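Local coordinates for encapsidation protein (Bacillus phage phi29, PDB 5HD9) that probably hydrolyses ATP to drive the packaging of viral DNA, serving as the ATPase of the phage DNA packaging motor, at residues S1-P6 with D189-S194; Q45-R50 with N104-V109; E116-K121 with V159-F164. All coordinates share one frame; numbering follows the deposited sequence.

Contact 1 (S1-P6 with D189-S194); sequences SLFYNP and DSLDFS
Tyr4 O is gripped by two donors from the start of its own segment: Ser1 N at 3.1 Å from Tyr4 O, and Ser1 OG at 2.9 Å from Tyr4 O, the hydroxyl lying in the carbonyl plane on a lone pair. This folds residues 1-4 into a compact turn that carries Phe3 outward to residues 189-194. There the contact is mainly apolar. Phe193 CZ sits over one face of the Phe3 ring, offset toward its rim, and comes within 3.3 Å of Phe3 CE1; the planes lie oblique at 47°. Leu2 CB lies over the opposite face, near the rim. Both phenylalanines hold CG anti to the carbonyl carbon, and their side chains cross nearly at right angles. Leu191 CD2 packs against Phe3 CB at 3.8 Å, and Ser190 CB lies beside Phe3 O. Ser190 OG occupies the crowded position between N and carbonyl carbon (chi1 56°) and is hydrogen-bonded to Lys27 NZ. Tyr4 OH is hydrogen-bonded to Glu186 OE1, and the tyrosine side chain touches Lys27 and Ala30. Two chain ends thus meet at the surface beside the start of helix 26-42, where Lys27 belongs to what is probably the Walker A P-loop of an ASCE ATPase.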
loop_
_atom_site.group_PDB
_atom_site.type_symbol
_atom_site.label_atom_id
_atom_site.label_comp_id
_atom_site.label_asym_id
_atom_site.label_seq_id
_atom_site.Cartn_x
_atom_site.Cartn_y
_atom_site.Cartn_z
ATOM N N SER A 1 7.148 12.193 -4.306
ATOM C CA SER A 1 7.323 12.228 -5.753
ATOM C C SER A 1 7.275 13.667 -6.258
ATOM O O SER A 1 7.102 14.600 -5.475
ATOM C CB SER A 1 6.250 11.386 -6.442
ATOM O OG SER A 1 5.011 12.071 -6.466
ATOM N N LEU A 2 7.420 13.845 -7.567
ATOM C CA LEU A 2 7.479 15.178 -8.158
ATOM C C LEU A 2 6.206 15.987 -7.930
ATOM O O LEU A 2 6.273 17.192 -7.688
ATOM C CB LEU A 2 7.753 15.077 -9.660
ATOM C CG LEU A 2 9.195 14.743 -10.041
ATOM C CD1 LEU A 2 9.267 14.315 -11.494
ATOM C CD2 LEU A 2 10.105 15.935 -9.785
ATOM N N PHE A 3 5.053 15.329 -8.006
ATOM C CA PHE A 3 3.777 16.039 -7.971
ATOM C C PHE A 3 2.878 15.600 -6.815
ATOM O O PHE A 3 2.007 16.363 -6.392
ATOM C CB PHE A 3 3.054 15.864 -9.309
ATOM C CG PHE A 3 3.833 16.396 -10.481
ATOM C CD1 PHE A 3 4.092 17.751 -10.597
ATOM C CD2 PHE A 3 4.314 15.544 -11.461
ATOM C CE1 PHE A 3 4.814 18.249 -11.669
ATOM C CE2 PHE A 3 5.036 16.035 -12.536
ATOM C CZ PHE A 3 5.285 17.388 -12.640
ATOM N N TYR A 4 3.089 14.387 -6.301
ATOM C CA TYR A 4 2.347 13.917 -5.129
ATOM C C TYR A 4 3.238 13.863 -3.893
ATOM O O TYR A 4 4.255 13.173 -3.880
ATOM C CB TYR A 4 1.732 12.536 -5.374
ATOM C CG TYR A 4 1.063 11.970 -4.136
ATOM C CD1 TYR A 4 -0.156 12.468 -3.693
ATOM C CD2 TYR A 4 1.663 10.957 -3.397
ATOM C CE1 TYR A 4 -0.768 11.965 -2.556
ATOM C CE2 TYR A 4 1.057 10.445 -2.261
ATOM C CZ TYR A 4 -0.156 10.954 -1.843
ATOM O OH TYR A 4 -0.757 10.449 -0.710
ATOM N N ASN A 5 2.837 14.598 -2.860
ATOM C CA ASN A 5 3.554 14.636 -1.590
ATOM C C ASN A 5 2.755 13.901 -0.517
ATOM O O ASN A 5 1.719 14.399 -0.077
ATOM C CB ASN A 5 3.801 16.086 -1.160
ATOM C CG ASN A 5 4.679 16.190 0.075
ATOM O OD1 ASN A 5 5.035 15.184 0.692
ATOM N ND2 ASN A 5 5.030 17.419 0.445
ATOM N N PRO A 6 3.226 12.717 -0.088
ATOM C CA PRO A 6 2.431 11.949 0.876
ATOM C C PRO A 6 2.545 12.453 2.314
ATOM O O PRO A 6 1.936 11.857 3.203
ATOM C CB PRO A 6 3.017 10.542 0.757
ATOM C CG PRO A 6 4.445 10.774 0.426
ATOM C CD PRO A 6 4.467 12.006 -0.455
ATOM N N ASP A 189 -5.366 16.006 -5.773
ATOM C CA ASP A 189 -5.566 16.846 -6.948
ATOM C C ASP A 189 -4.205 17.244 -7.507
ATOM O O ASP A 189 -4.018 18.357 -8.000
ATOM C CB ASP A 189 -6.391 18.087 -6.590
ATOM C CG ASP A 189 -5.821 18.845 -5.402
ATOM O OD1 ASP A 189 -4.778 19.514 -5.561
ATOM O OD2 ASP A 189 -6.419 18.776 -4.309
ATOM N N SER A 190 -3.261 16.309 -7.433
ATOM C CA SER A 190 -1.852 16.601 -7.688
ATOM C C SER A 190 -1.559 16.985 -9.137
ATOM O O SER A 190 -0.690 17.824 -9.390
ATOM C CB SER A 190 -0.990 15.395 -7.291
ATOM O OG SER A 190 -1.400 14.215 -7.963
ATOM N N LEU A 191 -2.277 16.381 -10.080
ATOM C CA LEU A 191 -1.989 16.581 -11.499
ATOM C C LEU A 191 -2.980 17.532 -12.176
ATOM O O LEU A 191 -3.027 17.622 -13.404
ATOM C CB LEU A 191 -1.962 15.229 -12.219
ATOM C CG LEU A 191 -0.843 14.298 -11.728
ATOM C CD1 LEU A 191 -0.936 12.920 -12.364
ATOM C CD2 LEU A 191 0.533 14.901 -11.988
ATOM N N ASP A 192 -3.766 18.242 -11.374
ATOM C CA ASP A 192 -4.515 19.390 -11.868
ATOM C C ASP A 192 -3.639 20.626 -11.678
ATOM O O ASP A 192 -3.564 21.181 -10.582
ATOM C CB ASP A 192 -5.850 19.547 -11.136
ATOM C CG ASP A 192 -6.767 20.570 -11.799
ATOM O OD1 ASP A 192 -6.260 21.468 -12.507
ATOM O OD2 ASP A 192 -7.999 20.476 -11.614
ATOM N N PHE A 193 -2.970 21.042 -12.750
ATOM C CA PHE A 193 -1.973 22.108 -12.679
ATOM C C PHE A 193 -2.582 23.497 -12.845
ATOM O O PHE A 193 -1.907 24.508 -12.660
ATOM C CB PHE A 193 -0.901 21.895 -13.752
ATOM C CG PHE A 193 0.053 20.764 -13.460
ATOM C CD1 PHE A 193 -0.011 20.050 -12.270
ATOM C CD2 PHE A 193 1.025 20.421 -14.382
ATOM C CE1 PHE A 193 0.874 19.013 -12.018
ATOM C CE2 PHE A 193 1.909 19.389 -14.133
ATOM C CZ PHE A 193 1.834 18.686 -12.953
ATOM N N SER A 194 -3.859 23.542 -13.200
ATOM C CA SER A 194 -4.543 24.803 -13.441
ATOM C C SER A 194 -4.537 25.695 -12.204
ATOM O O SER A 194 -4.879 26.876 -12.279
ATOM C CB SER A 194 -5.977 24.534 -13.876
ATOM O OG SER A 194 -6.811 24.357 -12.746
#

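Contact 2 (Q45-R50 with N104-V109)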
loop_
_atom_site.group_PDB
_atom_site.type_symbol
_atom_site.label_atom_id
_atom_site.label_comp_id
_atom_site.label_asym_id
_atom_site.label_seq_id
_atom_site.Cartn_x
_atom_site.Cartn_y
_atom_site.Cartn_z
ATOM N N GLN A 45 10.244 -2.927 8.064
ATOM C CA GLN A 45 9.973 -3.712 6.867
ATOM C C GLN A 45 8.605 -3.365 6.298
ATOM O O GLN A 45 7.815 -2.667 6.939
ATOM C CB GLN A 45 10.073 -5.201 7.185
ATOM C CG GLN A 45 11.485 -5.630 7.554
ATOM C CD GLN A 45 11.538 -7.010 8.168
ATOM O OE1 GLN A 45 10.783 -7.326 9.089
ATOM N NE2 GLN A 45 12.436 -7.846 7.661
ATOM N N PHE A 46 8.328 -3.838 5.088
ATOM C CA PHE A 46 7.085 -3.483 4.419
ATOM C C PHE A 46 6.528 -4.636 3.602
ATOM O O PHE A 46 7.263 -5.538 3.196
ATOM C CB PHE A 46 7.298 -2.265 3.520
ATOM C CG PHE A 46 8.183 -2.532 2.329
ATOM C CD1 PHE A 46 9.559 -2.443 2.437
ATOM C CD2 PHE A 46 7.634 -2.861 1.100
ATOM C CE1 PHE A 46 10.375 -2.687 1.343
ATOM C CE2 PHE A 46 8.443 -3.106 0.002
ATOM C CZ PHE A 46 9.813 -3.018 0.125
ATOM N N ILE A 47 5.218 -4.597 3.377
ATOM C CA ILE A 47 4.547 -5.587 2.549
ATOM C C ILE A 47 3.814 -4.901 1.405
ATOM O O ILE A 47 3.043 -3.966 1.612
ATOM C CB ILE A 47 3.555 -6.444 3.365
ATOM C CG1 ILE A 47 4.306 -7.188 4.472
ATOM C CG2 ILE A 47 2.825 -7.430 2.449
ATOM C CD1 ILE A 47 3.446 -8.082 5.327
ATOM N N TYR A 48 4.085 -5.378 0.196
ATOM C CA TYR A 48 3.406 -4.922 -1.007
ATOM C C TYR A 48 2.328 -5.943 -1.352
ATOM O O TYR A 48 2.628 -7.097 -1.663
ATOM C CB TYR A 48 4.409 -4.750 -2.151
ATOM C CG TYR A 48 3.833 -4.246 -3.456
ATOM C CD1 TYR A 48 3.262 -2.986 -3.547
ATOM C CD2 TYR A 48 3.893 -5.023 -4.607
ATOM C CE1 TYR A 48 2.745 -2.521 -4.745
ATOM C CE2 TYR A 48 3.383 -4.568 -5.804
ATOM C CZ TYR A 48 2.813 -3.318 -5.870
ATOM O OH TYR A 48 2.305 -2.866 -7.066
ATOM N N VAL A 49 1.074 -5.519 -1.267
ATOM C CA VAL A 49 -0.054 -6.409 -1.500
ATOM C C VAL A 49 -0.722 -6.096 -2.831
ATOM O O VAL A 49 -0.954 -4.935 -3.174
ATOM C CB VAL A 49 -1.100 -6.301 -0.369
ATOM C CG1 VAL A 49 -2.282 -7.235 -0.623
ATOM C CG2 VAL A 49 -0.458 -6.612 0.975
ATOM N N ARG A 50 -1.001 -7.154 -3.582
ATOM C CA ARG A 50 -1.883 -7.088 -4.736
ATOM C C ARG A 50 -2.927 -8.179 -4.547
ATOM O O ARG A 50 -2.682 -9.149 -3.835
ATOM C CB ARG A 50 -1.105 -7.270 -6.041
ATOM C CG ARG A 50 -0.028 -6.209 -6.273
ATOM C CD ARG A 50 -0.631 -4.825 -6.471
ATOM N NE ARG A 50 -1.447 -4.763 -7.682
ATOM C CZ ARG A 50 -1.006 -4.368 -8.875
ATOM N NH1 ARG A 50 0.253 -3.978 -9.043
ATOM N NH2 ARG A 50 -1.834 -4.362 -9.909
ATOM N N ASN A 104 5.188 -18.051 7.128
ATOM C CA ASN A 104 6.457 -17.333 7.109
ATOM C C ASN A 104 6.550 -16.326 8.255
ATOM O O ASN A 104 5.553 -16.045 8.924
ATOM C CB ASN A 104 6.641 -16.626 5.763
ATOM C CG ASN A 104 6.747 -17.599 4.602
ATOM O OD1 ASN A 104 5.878 -17.642 3.730
ATOM N ND2 ASN A 104 7.816 -18.388 4.585
ATOM N N ALA A 105 7.747 -15.788 8.472
ATOM C CA ALA A 105 7.984 -14.829 9.548
ATOM C C ALA A 105 8.009 -13.395 9.024
ATOM O O ALA A 105 8.496 -13.130 7.924
ATOM C CB ALA A 105 9.290 -15.148 10.261
ATOM N N TYR A 106 7.477 -12.481 9.832
ATOM C CA TYR A 106 7.403 -11.063 9.496
ATOM C C TYR A 106 7.804 -10.248 10.727
ATOM O O TYR A 106 6.944 -9.777 11.467
ATOM C CB TYR A 106 5.991 -10.695 9.029
ATOM C CG TYR A 106 5.508 -11.531 7.863
ATOM C CD1 TYR A 106 5.869 -11.212 6.561
ATOM C CD2 TYR A 106 4.699 -12.640 8.064
ATOM C CE1 TYR A 106 5.436 -11.971 5.493
ATOM C CE2 TYR A 106 4.261 -13.408 6.998
ATOM C CZ TYR A 106 4.633 -13.067 5.716
ATOM O OH TYR A 106 4.206 -13.824 4.647
ATOM N N PRO A 107 9.119 -10.094 10.954
ATOM C CA PRO A 107 9.635 -9.573 12.228
ATOM C C PRO A 107 9.287 -8.121 12.562
ATOM O O PRO A 107 8.995 -7.850 13.724
ATOM C CB PRO A 107 11.155 -9.717 12.067
ATOM C CG PRO A 107 11.331 -10.780 11.040
ATOM C CD PRO A 107 10.211 -10.564 10.084
ATOM N N ASN A 108 9.329 -7.209 11.592
ATOM C CA ASN A 108 9.233 -5.784 11.908
ATOM C C ASN A 108 8.551 -4.960 10.819
ATOM O O ASN A 108 9.077 -3.938 10.381
ATOM C CB ASN A 108 10.636 -5.230 12.175
ATOM C CG ASN A 108 10.615 -3.853 12.817
ATOM O OD1 ASN A 108 9.705 -3.520 13.574
ATOM N ND2 ASN A 108 11.625 -3.045 12.513
ATOM N N VAL A 109 7.374 -5.401 10.392
ATOM C CA VAL A 109 6.612 -4.687 9.373
ATOM C C VAL A 109 5.895 -3.493 9.998
ATOM O O VAL A 109 5.273 -3.620 11.049
ATOM C CB VAL A 109 5.582 -5.613 8.687
ATOM C CG1 VAL A 109 4.724 -4.835 7.692
ATOM C CG2 VAL A 109 6.291 -6.769 7.991
#
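Gln45 and Ile47, two residues apart on strand 45-50, approach residues 106-109 in different ways, one with a polar tip and the other with its apolar end. The Gln45 chain has CG anti to the carbonyl carbon (chi1 -66°) and runs extended beyond it, so that OE1 comes alongside the 107-108 backbone. There it accepts from Asn108 N at 2.9 Å from Gln45 OE1, with the donor lying nearly along the C=O axis although the N-H points off the line to the oxygen (N-H...O 139°). The Pro107 ring, crossing the glutamine obliquely, brings its CD to 3.4 Å from the same OE1. The other end of the glutamine answers in the reverse direction: Gln45 N donates to Asn108 O at 2.8 Å in an almost straight bond, from above the carbonyl plane. One residue thus clasps both the N-H and the C=O of Asn108. Gln45 NE2 is held by Leu88 O, which limits how the amide can turn.

Ile47 crosses Val109 at about a right angle, with Ile47 CG1 4.0 Å from Val109 CG1. Its CD1 also packs against Val109 CG2 and, obliquely, against Tyr106 CD1. The Tyr106 ring lies across the isoleucine and is fixed at its far end by a hydrogen bond from OH to Glu101 O; Val141 of helix 130-141 touches Ile47, Tyr106 and Val109. Gln45 and Val109 form a parallel bridge, and Val109 CA makes a C-H...O contact to Gln45 O. The pairing is the beginning of the parallel alignment of strands 45-50 and 109-115, neighbours in the central sheet of an ASCE P-loop NTPase fold.

Contact 3 (E116-K121 with V159-F164); sequences EFIREK and VVNPYF
Loop 116-121, which leaves strand 109-115, faces the N-terminus of helix 162-167, and the backbones come nearest at Ile118 and Asn161, CA to CA 6.9 Å. Phe117 carries the contact. Its CG takes the crowded position between N and carbonyl carbon (chi1 80°), which turns the ring toward the helix start, and the rim of that ring does the touching. Phe117 CD2 lies 3.9 Å from Tyr163 CD1, with the edge of the phenylalanine directed at the tyrosine face in an offset edge-to-face pair; the planes stand at 80°. The two side chains slide past each other in opposite directions. Farther round the same rim, Phe117 CE2 meets Asn161 OD1 at 3.8 Å, near the ring plane, and the amide plane is turned almost perpendicular to the ring. Phe117 CZ packs obliquely against Phe164 CE1 at 4.3 Å. Ile118 CG1 lies over one face of the Phe117 ring, toward its rim, and Ile118 CD1 reaches toward Asn161 ND2 at 4.3 Å.

Asn161 occupies the N-cap position. Its CG is likewise in the crowded position (chi1 68°), and its OD1 accepts from backbone N-H groups of the first turn. Phe164 N donates to Asn161 OD1 at 3.2 Å, from well above the carbonyl plane, and Tyr163 N adds a weak bond to the same oxygen. Asn161 ND2 lies 3.2 Å above the plane of the Phe164 ring, over its centre, while its hydrogen bond goes to Ser158 O. Tyr163 OH is held by Glu130 of helix 130-141, and Phe18 meets both Phe117 and Phe164. The whole is an asparagine N-cap packed against an aromatic cluster, joining helix 162-167 to the loop that follows strand 109-115 in this ASCE fold.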
loop_
_atom_site.group_PDB
_atom_site.type_symbol
_atom_site.label_atom_id
_atom_site.label_comp_id
_atom_site.label_asym_id
_atom_site.label_seq_id
_atom_site.Cartn_x
_atom_site.Cartn_y
_atom_site.Cartn_z
ATOM N N GLU A 116 -3.872 -0.773 -6.304
ATOM C CA GLU A 116 -5.025 -1.139 -7.122
ATOM C C GLU A 116 -6.052 -1.960 -6.337
ATOM O O GLU A 116 -6.469 -3.030 -6.780
ATOM C CB GLU A 116 -4.563 -1.908 -8.361
ATOM C CG GLU A 116 -3.503 -1.166 -9.165
ATOM C CD GLU A 116 -3.267 -1.757 -10.543
ATOM O OE1 GLU A 116 -4.059 -2.622 -10.975
ATOM O OE2 GLU A 116 -2.283 -1.352 -11.197
ATOM N N PHE A 117 -6.471 -1.437 -5.188
ATOM C CA PHE A 117 -7.337 -2.182 -4.270
ATOM C C PHE A 117 -8.807 -2.189 -4.685
ATOM O O PHE A 117 -9.611 -2.930 -4.119
ATOM C CB PHE A 117 -7.216 -1.616 -2.853
ATOM C CG PHE A 117 -8.028 -0.366 -2.621
ATOM C CD1 PHE A 117 -7.537 0.877 -2.987
ATOM C CD2 PHE A 117 -9.279 -0.437 -2.025
ATOM C CE1 PHE A 117 -8.279 2.023 -2.771
ATOM C CE2 PHE A 117 -10.027 0.709 -1.804
ATOM C CZ PHE A 117 -9.524 1.940 -2.177
ATOM N N ILE A 118 -9.162 -1.356 -5.657
ATOM C CA ILE A 118 -10.515 -1.351 -6.200
ATOM C C ILE A 118 -10.541 -2.187 -7.475
ATOM O O ILE A 118 -9.750 -1.943 -8.389
ATOM C CB ILE A 118 -11.006 0.082 -6.507
ATOM C CG1 ILE A 118 -11.082 0.908 -5.220
ATOM C CG2 ILE A 118 -12.373 0.050 -7.191
ATOM C CD1 ILE A 118 -11.342 2.387 -5.450
ATOM N N ARG A 119 -11.432 -3.175 -7.533
ATOM C CA ARG A 119 -11.574 -3.973 -8.742
ATOM C C ARG A 119 -12.054 -3.036 -9.840
ATOM O O ARG A 119 -13.231 -2.681 -9.905
ATOM C CB ARG A 119 -12.532 -5.143 -8.536
ATOM C CG ARG A 119 -11.901 -6.339 -7.843
ATOM C CD ARG A 119 -10.778 -6.968 -8.671
ATOM N NE ARG A 119 -11.269 -7.638 -9.871
ATOM C CZ ARG A 119 -10.484 -8.110 -10.834
ATOM N NH1 ARG A 119 -9.166 -7.978 -10.753
ATOM N NH2 ARG A 119 -11.018 -8.712 -11.887
ATOM N N GLU A 120 -11.117 -2.662 -10.708
ATOM C CA GLU A 120 -11.220 -1.432 -11.481
ATOM C C GLU A 120 -11.512 -1.668 -12.956
ATOM O O GLU A 120 -10.628 -2.138 -13.671
ATOM C CB GLU A 120 -9.905 -0.637 -11.346
ATOM C CG GLU A 120 -9.769 0.588 -12.273
ATOM C CD GLU A 120 -8.320 0.977 -12.558
ATOM O OE1 GLU A 120 -7.400 0.181 -12.260
ATOM O OE2 GLU A 120 -8.101 2.093 -13.080
ATOM N N LYS A 121 -12.722 -1.372 -13.430
ATOM C CA LYS A 121 -13.939 -1.199 -12.636
ATOM C C LYS A 121 -14.752 -2.444 -12.926
ATOM O O LYS A 121 -15.782 -2.717 -12.301
ATOM C CB LYS A 121 -14.727 0.066 -13.038
ATOM C CG LYS A 121 -13.922 1.123 -13.793
ATOM C CD LYS A 121 -12.899 1.775 -12.878
ATOM C CE LYS A 121 -13.437 3.017 -12.194
ATOM N NZ LYS A 121 -13.152 4.238 -12.991
ATOM N N VAL A 159 -16.588 5.082 -4.754
ATOM C CA VAL A 159 -16.827 5.478 -3.375
ATOM C C VAL A 159 -17.632 4.396 -2.654
ATOM O O VAL A 159 -17.780 4.420 -1.432
ATOM C CB VAL A 159 -17.558 6.841 -3.334
ATOM C CG1 VAL A 159 -17.826 7.292 -1.906
ATOM C CG2 VAL A 159 -16.744 7.894 -4.097
ATOM N N VAL A 160 -18.135 3.433 -3.421
ATOM C CA VAL A 160 -18.899 2.323 -2.870
ATOM C C VAL A 160 -18.198 1.020 -3.245
ATOM O O VAL A 160 -18.570 0.331 -4.193
ATOM C CB VAL A 160 -20.372 2.380 -3.364
ATOM C CG1 VAL A 160 -21.120 1.058 -3.176
ATOM C CG2 VAL A 160 -21.101 3.498 -2.632
ATOM N N ASN A 161 -17.144 0.725 -2.490
ATOM C CA ASN A 161 -16.375 -0.501 -2.636
ATOM C C ASN A 161 -16.414 -1.268 -1.315
ATOM O O ASN A 161 -16.818 -0.713 -0.295
ATOM C CB ASN A 161 -14.936 -0.183 -3.049
ATOM C CG ASN A 161 -14.151 0.509 -1.951
ATOM O OD1 ASN A 161 -13.671 -0.131 -1.018
ATOM N ND2 ASN A 161 -14.010 1.823 -2.065
ATOM N N PRO A 162 -16.000 -2.544 -1.323
ATOM C CA PRO A 162 -16.148 -3.380 -0.125
ATOM C C PRO A 162 -15.520 -2.781 1.132
ATOM O O PRO A 162 -16.081 -2.937 2.217
ATOM C CB PRO A 162 -15.438 -4.678 -0.516
ATOM C CG PRO A 162 -15.510 -4.716 -2.002
ATOM C CD PRO A 162 -15.395 -3.293 -2.440
ATOM N N TYR A 163 -14.387 -2.102 0.989
ATOM C CA TYR A 163 -13.697 -1.536 2.142
ATOM C C TYR A 163 -14.467 -0.353 2.717
ATOM O O TYR A 163 -14.674 -0.273 3.927
ATOM C CB TYR A 163 -12.269 -1.129 1.760
ATOM C CG TYR A 163 -11.412 -2.331 1.437
ATOM C CD1 TYR A 163 -11.389 -2.871 0.160
ATOM C CD2 TYR A 163 -10.656 -2.951 2.424
ATOM C CE1 TYR A 163 -10.624 -3.983 -0.131
ATOM C CE2 TYR A 163 -9.887 -4.060 2.142
ATOM C CZ TYR A 163 -9.875 -4.572 0.863
ATOM O OH TYR A 163 -9.115 -5.682 0.579
ATOM N N PHE A 164 -14.908 0.558 1.857
ATOM C CA PHE A 164 -15.670 1.710 2.323
ATOM C C PHE A 164 -16.983 1.250 2.959
ATOM O O PHE A 164 -17.401 1.766 3.998
ATOM C CB PHE A 164 -15.954 2.686 1.178
ATOM C CG PHE A 164 -14.735 3.413 0.667
ATOM C CD1 PHE A 164 -13.458 3.030 1.045
ATOM C CD2 PHE A 164 -14.875 4.494 -0.190
ATOM C CE1 PHE A 164 -12.346 3.704 0.568
ATOM C CE2 PHE A 164 -13.769 5.170 -0.666
ATOM C CZ PHE A 164 -12.503 4.775 -0.287
#

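Contact 1, between the two chain ends, encloses the other two along the sequence; contact 2 closes before contact 3 opens. Their centres are about 28 Å apart for contacts 1 and 2, about 22 Å for contacts 1 and 3 and about 23 Å for contacts 2 and 3. Contacts 2 and 3 are tied together by strand 109-115, which begins at contact 2 and ends just before contact 3, and by a salt bridge from Arg50 NH2 to Glu116 OE1 (3.0 Å); they lie on opposite sides of the chain's centre. Contact 1 lies apart at the surface by helix 26-42, about 11 Å from contact 3 at the nearest atoms.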